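Long-range contacts in CdiI toxin (Salmonella enterica subsp. enterica serovar Rubislaw str. ATCC 10717, PDB 4ZQU), which acts as the immunity protein of a contact-dependent growth inhibition system, neutralising the cognate CdiA toxin with which it forms a complex: residues Asp3-Ser11 / Asp22-Asn30; Ser61-Arg69 / His75-Tyr85. One frame throughout, in Å; residues are numbered along the deposited sequence. Where two conformers were deposited one is given.

Overall arrangement
Interaction 1 comes first along the chain and closes before interaction 2 opens; their centres lie about 11 Å apart, on the same side of the chain's centre. Interaction 1 pairs the first two strands of the large antiparallel sheet, 8-14 and 19-26, whereas interaction 2 is built on the parallel pair 64-65 and 79-80, with helix 82-85 following the second strand; the centre of interaction 2 lies about 18 Å from the centre of the chain. The two are stitched together where S61 OG meets Y24 O at 2.7 Å and V64 N meets G26 O at 2.8 Å, both probable hydrogen bonds. Each also touches the CdiA-CT toxin chain, so this region forms part of the toxin-binding surface.

Interaction 1. Residues Asp3-Ser11 / Asp22-Asn30; sequences DIVKSAWAS and DTYSGYRSN
Two antiparallel strands meet where S11 faces D22: S11 N donates to D22 O at 2.8 Å and D22 N to S11 O at 2.9 Å, a hydrogen-bonded pair. A10 and T23 form the neighbouring non-hydrogen-bonded pair, in which A10 CA comes 3.1 Å from D22 O. The short strand axes are inclined at 138°; beyond W9 the backbones diverge, and between I4 and R28 the contact passes to side chains.

The W9 indole does most of this work. Its CG sits anti to its carbonyl carbon (chi1 -57°), and the ring lies on the face of the sheet that W9 shares with Y24 and S11, held between two side chains: N30 CB lies over the five-membered ring, 3.5 Å from its centroid, with the N30 amide nearly parallel to the indole, 3° apart, and S7 CB covers the opposite face. At the far rim, CZ3 approaches G26 O obliquely at 3.2 Å. On the same face of the sheet, S11 CB sits over the Y24 ring, 3.5 Å from its centroid. I4 uses two branches: CG2 rests on the Y27 ring, and CD1 lies 3.6 Å from R28 CZ, centred over the guanidinium, whose NE donates to A30 O of the CdiA-CT toxin chain.

This is a beta hairpin whose next strand begins at N30, which pairs antiparallel with a strand of the toxin chain: beta-augmentation, the sheet running on across the interface.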
loop_
_atom_site.group_PDB
_atom_site.type_symbol
_atom_site.label_atom_id
_atom_site.label_comp_id
_atom_site.label_asym_id
_atom_site.label_seq_id
_atom_site.Cartn_x
_atom_site.Cartn_y
_atom_site.Cartn_z
ATOM N N ASP B 3 -6.281 1.930 -19.686
ATOM C CA ASP B 3 -5.213 1.291 -18.927
ATOM C C ASP B 3 -5.772 0.435 -17.795
ATOM O O ASP B 3 -5.503 -0.764 -17.724
ATOM C CB ASP B 3 -4.255 2.337 -18.377
ATOM N N ILE B 4 -6.549 1.054 -16.913
ATOM C CA ILE B 4 -7.151 0.339 -15.792
ATOM C C ILE B 4 -8.391 -0.434 -16.227
ATOM O O ILE B 4 -9.274 0.115 -16.884
ATOM C CB ILE B 4 -7.540 1.297 -14.648
ATOM C CG1 ILE B 4 -6.299 1.988 -14.076
ATOM C CG2 ILE B 4 -8.272 0.545 -13.547
ATOM C CD1 ILE B 4 -5.363 1.056 -13.345
ATOM N N VAL B 5 -8.448 -1.711 -15.863
ATOM C CA VAL B 5 -9.624 -2.532 -16.125
ATOM C C VAL B 5 -10.254 -2.965 -14.810
ATOM O O VAL B 5 -9.617 -2.894 -13.761
ATOM C CB VAL B 5 -9.283 -3.777 -16.963
ATOM C CG1 VAL B 5 -8.685 -3.367 -18.298
ATOM C CG2 VAL B 5 -8.334 -4.683 -16.200
ATOM N N LYS B 6 -11.503 -3.411 -14.868
ATOM C CA LYS B 6 -12.207 -3.842 -13.668
ATOM C C LYS B 6 -11.526 -5.058 -13.054
ATOM O O LYS B 6 -11.212 -6.025 -13.747
ATOM C CB LYS B 6 -13.673 -4.157 -13.974
ATOM C CG LYS B 6 -14.471 -4.545 -12.740
ATOM C CD LYS B 6 -15.940 -4.738 -13.057
ATOM C CE LYS B 6 -16.741 -5.008 -11.795
ATOM N NZ LYS B 6 -18.195 -5.102 -12.092
ATOM N N SER B 7 -11.294 -4.996 -11.746
ATOM C CA SER B 7 -10.634 -6.078 -11.028
ATOM C C SER B 7 -11.337 -6.376 -9.712
ATOM O O SER B 7 -12.176 -5.602 -9.250
ATOM C CB SER B 7 -9.165 -5.737 -10.758
ATOM O OG SER B 7 -8.492 -5.357 -11.945
ATOM N N ALA B 8 -10.983 -7.510 -9.118
ATOM C CA ALA B 8 -11.470 -7.889 -7.799
ATOM C C ALA B 8 -10.289 -8.326 -6.943
ATOM O O ALA B 8 -9.342 -8.935 -7.443
ATOM C CB ALA B 8 -12.503 -8.997 -7.904
ATOM N N TRP B 9 -10.339 -8.011 -5.655
ATOM C CA TRP B 9 -9.206 -8.277 -4.780
ATOM C C TRP B 9 -9.586 -9.055 -3.528
ATOM O O TRP B 9 -10.758 -9.190 -3.181
ATOM C CB TRP B 9 -8.529 -6.967 -4.370
ATOM C CG TRP B 9 -8.057 -6.132 -5.516
ATOM C CD1 TRP B 9 -6.827 -6.165 -6.100
ATOM C CD2 TRP B 9 -8.804 -5.127 -6.211
ATOM N NE1 TRP B 9 -6.760 -5.245 -7.118
ATOM C CE2 TRP B 9 -7.961 -4.596 -7.208
ATOM C CE3 TRP B 9 -10.103 -4.627 -6.090
ATOM C CZ2 TRP B 9 -8.375 -3.591 -8.077
ATOM C CZ3 TRP B 9 -10.512 -3.631 -6.954
ATOM C CH2 TRP B 9 -9.651 -3.122 -7.935
ATOM N N ALA B 10 -8.561 -9.563 -2.859
ATOM C CA ALA B 10 -8.712 -10.238 -1.584
ATOM C C ALA B 10 -7.341 -10.285 -0.932
ATOM O O ALA B 10 -6.330 -10.061 -1.597
ATOM C CB ALA B 10 -9.281 -11.636 -1.766
ATOM N N SER B 11 -7.302 -10.566 0.367
ATOM C CA SER B 11 -6.030 -10.652 1.075
ATOM C C SER B 11 -6.001 -11.837 2.035
ATOM O O SER B 11 -6.981 -12.109 2.731
ATOM C CB SER B 11 -5.751 -9.353 1.833
ATOM O OG SER B 11 -4.408 -9.304 2.280
ATOM N N ASP B 22 -9.766 -12.196 3.470
ATOM C CA ASP B 22 -10.640 -11.025 3.506
ATOM C C ASP B 22 -10.858 -10.437 2.121
ATOM O O ASP B 22 -9.979 -10.502 1.267
ATOM C CB ASP B 22 -10.061 -9.937 4.416
ATOM C CG ASP B 22 -10.147 -10.290 5.878
ATOM O OD1 ASP B 22 -9.128 -10.750 6.430
ATOM O OD2 ASP B 22 -11.227 -10.098 6.474
ATOM N N THR B 23 -12.028 -9.848 1.912
ATOM C CA THR B 23 -12.305 -9.109 0.690
ATOM C C THR B 23 -11.609 -7.750 0.707
ATOM O O THR B 23 -11.739 -6.990 1.665
ATOM C CB THR B 23 -13.817 -8.894 0.496
ATOM O OG1 THR B 23 -14.463 -10.154 0.290
ATOM C CG2 THR B 23 -14.078 -7.998 -0.698
ATOM N N TYR B 24 -10.855 -7.461 -0.348
ATOM C CA TYR B 24 -10.294 -6.132 -0.557
ATOM C C TYR B 24 -10.985 -5.477 -1.739
ATOM O O TYR B 24 -11.443 -6.159 -2.653
ATOM C CB TYR B 24 -8.787 -6.190 -0.807
ATOM C CG TYR B 24 -7.939 -6.147 0.439
ATOM C CD1 TYR B 24 -8.416 -6.633 1.647
ATOM C CD2 TYR B 24 -6.659 -5.612 0.409
ATOM C CE1 TYR B 24 -7.637 -6.589 2.788
ATOM C CE2 TYR B 24 -5.878 -5.557 1.540
ATOM C CZ TYR B 24 -6.369 -6.050 2.728
ATOM O OH TYR B 24 -5.589 -6.005 3.858
ATOM N N SER B 25 -11.056 -4.152 -1.722
ATOM C CA SER B 25 -11.724 -3.426 -2.789
ATOM C C SER B 25 -10.932 -2.194 -3.178
ATOM O O SER B 25 -10.165 -1.664 -2.378
ATOM C CB SER B 25 -13.137 -3.028 -2.365
ATOM O OG SER B 25 -13.926 -4.170 -2.086
ATOM N N GLY B 26 -11.115 -1.738 -4.410
ATOM C CA GLY B 26 -10.457 -0.527 -4.851
ATOM C C GLY B 26 -10.487 -0.298 -6.345
ATOM O O GLY B 26 -11.477 -0.575 -7.019
ATOM N N TYR B 27 -9.374 0.210 -6.857
ATOM C CA TYR B 27 -9.267 0.648 -8.237
ATOM C C TYR B 27 -7.843 0.399 -8.694
ATOM O O TYR B 27 -7.578 -0.480 -9.511
ATOM C CB TYR B 27 -9.629 2.126 -8.346
ATOM C CG TYR B 27 -9.766 2.662 -9.751
ATOM C CD1 TYR B 27 -10.937 2.482 -10.471
ATOM C CD2 TYR B 27 -8.735 3.379 -10.346
ATOM C CE1 TYR B 27 -11.074 2.987 -11.748
ATOM C CE2 TYR B 27 -8.862 3.885 -11.626
ATOM C CZ TYR B 27 -10.033 3.687 -12.323
ATOM O OH TYR B 27 -10.166 4.189 -13.598
ATOM N N ARG B 28 -6.924 1.187 -8.149
ATOM C CA ARG B 28 -5.503 0.912 -8.288
ATOM C C ARG B 28 -5.027 0.231 -7.010
ATOM O O ARG B 28 -4.678 -0.951 -7.020
ATOM C CB ARG B 28 -4.718 2.193 -8.569
ATOM C CG ARG B 28 -4.944 2.733 -9.973
ATOM C CD ARG B 28 -3.996 3.868 -10.308
ATOM N NE ARG B 28 -4.059 4.232 -11.724
ATOM C CZ ARG B 28 -3.210 3.798 -12.652
ATOM N NH1 ARG B 28 -2.218 2.982 -12.324
ATOM N NH2 ARG B 28 -3.351 4.185 -13.914
ATOM N N SER B 29 -5.033 0.973 -5.909
ATOM C CA SER B 29 -4.816 0.374 -4.599
ATOM C C SER B 29 -6.038 -0.455 -4.216
ATOM O O SER B 29 -7.139 -0.218 -4.713
ATOM C CB SER B 29 -4.549 1.446 -3.540
ATOM O OG SER B 29 -5.683 2.278 -3.357
ATOM N N ASN B 30 -5.840 -1.433 -3.343
ATOM C CA ASN B 30 -6.951 -2.213 -2.814
ATOM C C ASN B 30 -6.798 -2.392 -1.311
ATOM O O ASN B 30 -5.687 -2.552 -0.807
ATOM C CB ASN B 30 -7.047 -3.567 -3.516
ATOM C CG ASN B 30 -5.781 -4.388 -3.378
ATOM O OD1 ASN B 30 -5.682 -5.258 -2.513
ATOM N ND2 ASN B 30 -4.802 -4.114 -4.233
HETATM O O HOH W 1 -4.076 -3.957 -8.450
HETATM O O HOH W 2 -4.664 -7.954 -2.603
HETATM O O HOH W 3 -6.523 -10.758 5.299
#

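Interaction 2. Residues Ser61-Arg69 / His75-Tyr85; sequences SRFVLPAPR and HPEVTFDLDLY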
loop_
_atom_site.group_PDB
_atom_site.type_symbol
_atom_site.label_atom_id
_atom_site.label_comp_id
_atom_site.label_asym_id
_atom_site.label_seq_id
_atom_site.Cartn_x
_atom_site.Cartn_y
_atom_site.Cartn_z
ATOM N N SER B 61 -15.854 -8.200 -3.839
ATOM C CA SER B 61 -14.939 -7.092 -4.070
ATOM C C SER B 61 -15.600 -6.001 -4.896
ATOM O O SER B 61 -16.387 -6.280 -5.801
ATOM C CB SER B 61 -13.667 -7.581 -4.761
ATOM O OG SER B 61 -12.747 -6.521 -4.937
ATOM N N ARG B 62 -15.273 -4.755 -4.574
ATOM C CA ARG B 62 -15.837 -3.611 -5.273
ATOM C C ARG B 62 -14.799 -2.886 -6.121
ATOM O O ARG B 62 -13.650 -2.723 -5.717
ATOM C CB ARG B 62 -16.458 -2.632 -4.277
ATOM C CG ARG B 62 -17.717 -3.141 -3.609
ATOM C CD ARG B 62 -18.308 -2.079 -2.709
ATOM N NE ARG B 62 -17.500 -1.865 -1.513
ATOM C CZ ARG B 62 -17.489 -0.735 -0.813
ATOM N NH1 ARG B 62 -18.236 0.292 -1.198
ATOM N NH2 ARG B 62 -16.726 -0.629 0.267
ATOM N N PHE B 63 -15.225 -2.462 -7.306
ATOM C CA PHE B 63 -14.408 -1.650 -8.194
ATOM C C PHE B 63 -14.786 -0.189 -7.971
ATOM O O PHE B 63 -15.730 0.316 -8.575
ATOM C CB PHE B 63 -14.621 -2.074 -9.647
ATOM C CG PHE B 63 -13.672 -1.440 -10.612
ATOM C CD1 PHE B 63 -12.307 -1.514 -10.409
ATOM C CD2 PHE B 63 -14.145 -0.791 -11.739
ATOM C CE1 PHE B 63 -11.430 -0.937 -11.304
ATOM C CE2 PHE B 63 -13.272 -0.213 -12.640
ATOM C CZ PHE B 63 -11.913 -0.286 -12.423
ATOM N N VAL B 64 -14.045 0.482 -7.097
ATOM C CA VAL B 64 -14.536 1.711 -6.486
ATOM C C VAL B 64 -13.447 2.778 -6.316
ATOM O O VAL B 64 -12.282 2.461 -6.080
ATOM C CB VAL B 64 -15.192 1.379 -5.114
ATOM C CG1 VAL B 64 -14.254 0.536 -4.260
ATOM C CG2 VAL B 64 -15.644 2.633 -4.372
ATOM N N LEU B 65 -13.840 4.041 -6.465
ATOM C CA LEU B 65 -12.966 5.189 -6.223
ATOM C C LEU B 65 -13.514 6.038 -5.071
ATOM O O LEU B 65 -14.677 5.889 -4.702
ATOM C CB LEU B 65 -12.832 6.028 -7.495
ATOM C CG LEU B 65 -11.810 5.511 -8.503
ATOM C CD1 LEU B 65 -11.911 6.286 -9.801
ATOM C CD2 LEU B 65 -10.410 5.614 -7.920
ATOM N N PRO B 66 -12.678 6.920 -4.487
ATOM C CA PRO B 66 -13.163 7.747 -3.372
ATOM C C PRO B 66 -14.360 8.618 -3.740
ATOM O O PRO B 66 -15.338 8.683 -2.993
ATOM C CB PRO B 66 -11.954 8.622 -3.031
ATOM C CG PRO B 66 -10.782 7.843 -3.491
ATOM C CD PRO B 66 -11.233 7.107 -4.716
ATOM N N ALA B 67 -14.272 9.276 -4.891
ATOM C CA ALA B 67 -15.301 10.200 -5.343
ATOM C C ALA B 67 -15.161 10.397 -6.849
ATOM O O ALA B 67 -14.127 10.049 -7.419
ATOM C CB ALA B 67 -15.187 11.534 -4.598
ATOM N N PRO B 68 -16.208 10.930 -7.505
ATOM C CA PRO B 68 -16.117 11.240 -8.937
ATOM C C PRO B 68 -14.988 12.212 -9.274
ATOM O O PRO B 68 -14.763 13.181 -8.550
ATOM C CB PRO B 68 -17.478 11.871 -9.241
ATOM C CG PRO B 68 -18.395 11.255 -8.257
ATOM C CD PRO B 68 -17.586 11.080 -7.001
ATOM N N ARG B 69 -14.286 11.941 -10.371
ATOM C CA ARG B 69 -13.241 12.824 -10.870
ATOM C C ARG B 69 -13.626 13.336 -12.250
ATOM O O ARG B 69 -14.047 12.561 -13.110
ATOM C CB ARG B 69 -11.896 12.097 -10.934
ATOM C CG ARG B 69 -11.363 11.629 -9.591
ATOM C CD ARG B 69 -10.613 12.737 -8.869
ATOM N NE ARG B 69 -9.438 13.181 -9.615
ATOM C CZ ARG B 69 -8.262 12.561 -9.599
ATOM N NH1 ARG B 69 -8.097 11.459 -8.881
ATOM N NH2 ARG B 69 -7.248 13.040 -10.305
ATOM N N HIS B 75 -12.864 5.084 -15.322
ATOM C CA HIS B 75 -13.563 3.907 -15.819
ATOM C C HIS B 75 -15.075 4.052 -15.645
ATOM O O HIS B 75 -15.547 4.441 -14.576
ATOM C CB HIS B 75 -13.061 2.654 -15.103
ATOM C CG HIS B 75 -13.222 1.398 -15.902
ATOM N ND1 HIS B 75 -14.442 0.778 -16.071
ATOM C CD2 HIS B 75 -12.320 0.652 -16.572
ATOM C CE1 HIS B 75 -14.280 -0.299 -16.816
ATOM N NE2 HIS B 75 -13.004 -0.404 -17.135
ATOM N N PRO B 76 -15.841 3.752 -16.704
ATOM C CA PRO B 76 -17.303 3.871 -16.674
ATOM C C PRO B 76 -17.989 2.872 -15.743
ATOM O O PRO B 76 -19.175 3.021 -15.456
ATOM C CB PRO B 76 -17.702 3.610 -18.131
ATOM C CG PRO B 76 -16.570 2.854 -18.709
ATOM C CD PRO B 76 -15.347 3.386 -18.041
ATOM N N GLU B 77 -17.255 1.870 -15.276
ATOM C CA GLU B 77 -17.842 0.832 -14.437
ATOM C C GLU B 77 -17.623 1.096 -12.951
ATOM O O GLU B 77 -18.237 0.448 -12.100
ATOM C CB GLU B 77 -17.255 -0.533 -14.795
ATOM C CG GLU B 77 -17.920 -1.222 -15.969
ATOM C CD GLU B 77 -17.390 -2.625 -16.171
ATOM O OE1 GLU B 77 -16.516 -2.818 -17.045
ATOM O OE2 GLU B 77 -17.854 -3.537 -15.453
ATOM N N VAL B 78 -16.745 2.043 -12.641
ATOM C CA VAL B 78 -16.299 2.239 -11.267
ATOM C C VAL B 78 -17.403 2.854 -10.403
ATOM O O VAL B 78 -18.206 3.660 -10.876
ATOM C CB VAL B 78 -15.018 3.118 -11.215
ATOM C CG1 VAL B 78 -15.340 4.586 -11.461
ATOM C CG2 VAL B 78 -14.307 2.946 -9.884
ATOM N N THR B 79 -17.461 2.436 -9.140
ATOM C CA THR B 79 -18.401 3.012 -8.186
ATOM C C THR B 79 -17.648 3.947 -7.243
ATOM O O THR B 79 -16.438 4.130 -7.384
ATOM C CB THR B 79 -19.147 1.928 -7.380
ATOM O OG1 THR B 79 -18.237 1.261 -6.499
ATOM C CG2 THR B 79 -19.781 0.907 -8.317
ATOM N N PHE B 80 -18.356 4.544 -6.289
ATOM C CA PHE B 80 -17.732 5.516 -5.398
ATOM C C PHE B 80 -18.100 5.297 -3.935
ATOM O O PHE B 80 -19.252 5.009 -3.606
ATOM C CB PHE B 80 -18.106 6.937 -5.825
ATOM C CG PHE B 80 -17.841 7.218 -7.275
ATOM C CD1 PHE B 80 -16.543 7.337 -7.747
ATOM C CD2 PHE B 80 -18.890 7.357 -8.171
ATOM C CE1 PHE B 80 -16.295 7.589 -9.085
ATOM C CE2 PHE B 80 -18.650 7.613 -9.510
ATOM C CZ PHE B 80 -17.350 7.728 -9.968
ATOM N N ASP B 81 -17.107 5.442 -3.064
ATOM C CA ASP B 81 -17.295 5.256 -1.630
ATOM C C ASP B 81 -16.220 6.024 -0.872
ATOM O O ASP B 81 -15.075 5.583 -0.788
ATOM C CB ASP B 81 -17.248 3.770 -1.267
ATOM C CG ASP B 81 -17.709 3.495 0.153
ATOM O OD1 ASP B 81 -17.793 4.444 0.960
ATOM O OD2 ASP B 81 -17.979 2.319 0.468
ATOM N N LEU B 82 -16.595 7.168 -0.312
ATOM C CA LEU B 82 -15.633 8.035 0.355
ATOM C C LEU B 82 -15.145 7.468 1.688
ATOM O O LEU B 82 -13.984 7.646 2.055
ATOM C CB LEU B 82 -16.239 9.419 0.574
ATOM C CG LEU B 82 -15.215 10.507 0.889
ATOM C CD1 LEU B 82 -14.362 10.810 -0.339
ATOM C CD2 LEU B 82 -15.910 11.760 1.400
ATOM N N ASP B 83 -16.036 6.792 2.406
ATOM C CA ASP B 83 -15.720 6.258 3.730
ATOM C C ASP B 83 -14.748 5.082 3.685
ATOM O O ASP B 83 -14.019 4.833 4.650
ATOM C CB ASP B 83 -17.000 5.834 4.448
ATOM C CG ASP B 83 -17.844 7.014 4.876
ATOM O OD1 ASP B 83 -17.276 8.090 5.159
ATOM O OD2 ASP B 83 -19.081 6.865 4.922
ATOM N N LEU B 84 -14.765 4.339 2.582
ATOM C CA LEU B 84 -13.813 3.257 2.387
ATOM C C LEU B 84 -12.393 3.809 2.379
ATOM O O LEU B 84 -11.510 3.310 3.081
ATOM C CB LEU B 84 -14.101 2.511 1.084
ATOM C CG LEU B 84 -13.109 1.407 0.701
ATOM C CD1 LEU B 84 -13.216 0.227 1.651
ATOM C CD2 LEU B 84 -13.298 0.961 -0.742
ATOM N N TYR B 85 -12.196 4.864 1.595
ATOM C CA TYR B 85 -10.879 5.450 1.380
ATOM C C TYR B 85 -10.434 6.408 2.487
ATOM O O TYR B 85 -9.258 6.777 2.545
ATOM C CB TYR B 85 -10.855 6.177 0.035
ATOM C CG TYR B 85 -10.723 5.255 -1.156
ATOM C CD1 TYR B 85 -11.845 4.794 -1.835
ATOM C CD2 TYR B 85 -9.474 4.847 -1.604
ATOM C CE1 TYR B 85 -11.724 3.951 -2.927
ATOM C CE2 TYR B 85 -9.343 4.005 -2.691
ATOM C CZ TYR B 85 -10.471 3.561 -3.351
ATOM O OH TYR B 85 -10.338 2.725 -4.435
HETATM O O HOH W 4 -19.359 0.816 -4.089
#
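V64 pairs with T79 and L65 with F80 in a short parallel arrangement: T79 N donates to F63 O, L65 N to T79 O at 2.8 Å, and D81 N to L65 O at 3.0 Å.

Side-chain polar bonds then tie the short helix to this frame. R62 NH1 reaches D81 OD2 at 2.6 Å, a salt bridge lying within the guanidinium plane and using the anti lone pair of the carboxylate oxygen; the two planes are 59° apart, and NH2 adds a weak bond to the same oxygen while bridging to D33 as well. With D81 CG standing anti to the backbone N (chi1 -169°), one oxygen is turned to R62 and the other, OD1, to the helix amides, N-capping helix 82-85 through weak bonds from D83 N and L84 N. From the end of this short helix, Y85 OH donates to V64 O at 2.6 Å.

Three ring contacts add to this. The edge of F63 points at the face of H75, centroids 5.2 Å apart and planes at 87°, while H75 ND1 accepts from E77 N near the ring plane and so steadies its rotation. P66 CG lies over the Y85 ring, 3.7 Å from its centroid, and P68 CG over the centre of F80.

Among aliphatic groups, V64 CG1 meets L84 CD2 at 3.7 Å, and L65 CG packs on V78 CG2.

One carboxylate thus serves two tasks, neutralising an arginine and capping a helix; the paired charges of R62, D81 and D33 would probably keep both acids ionised.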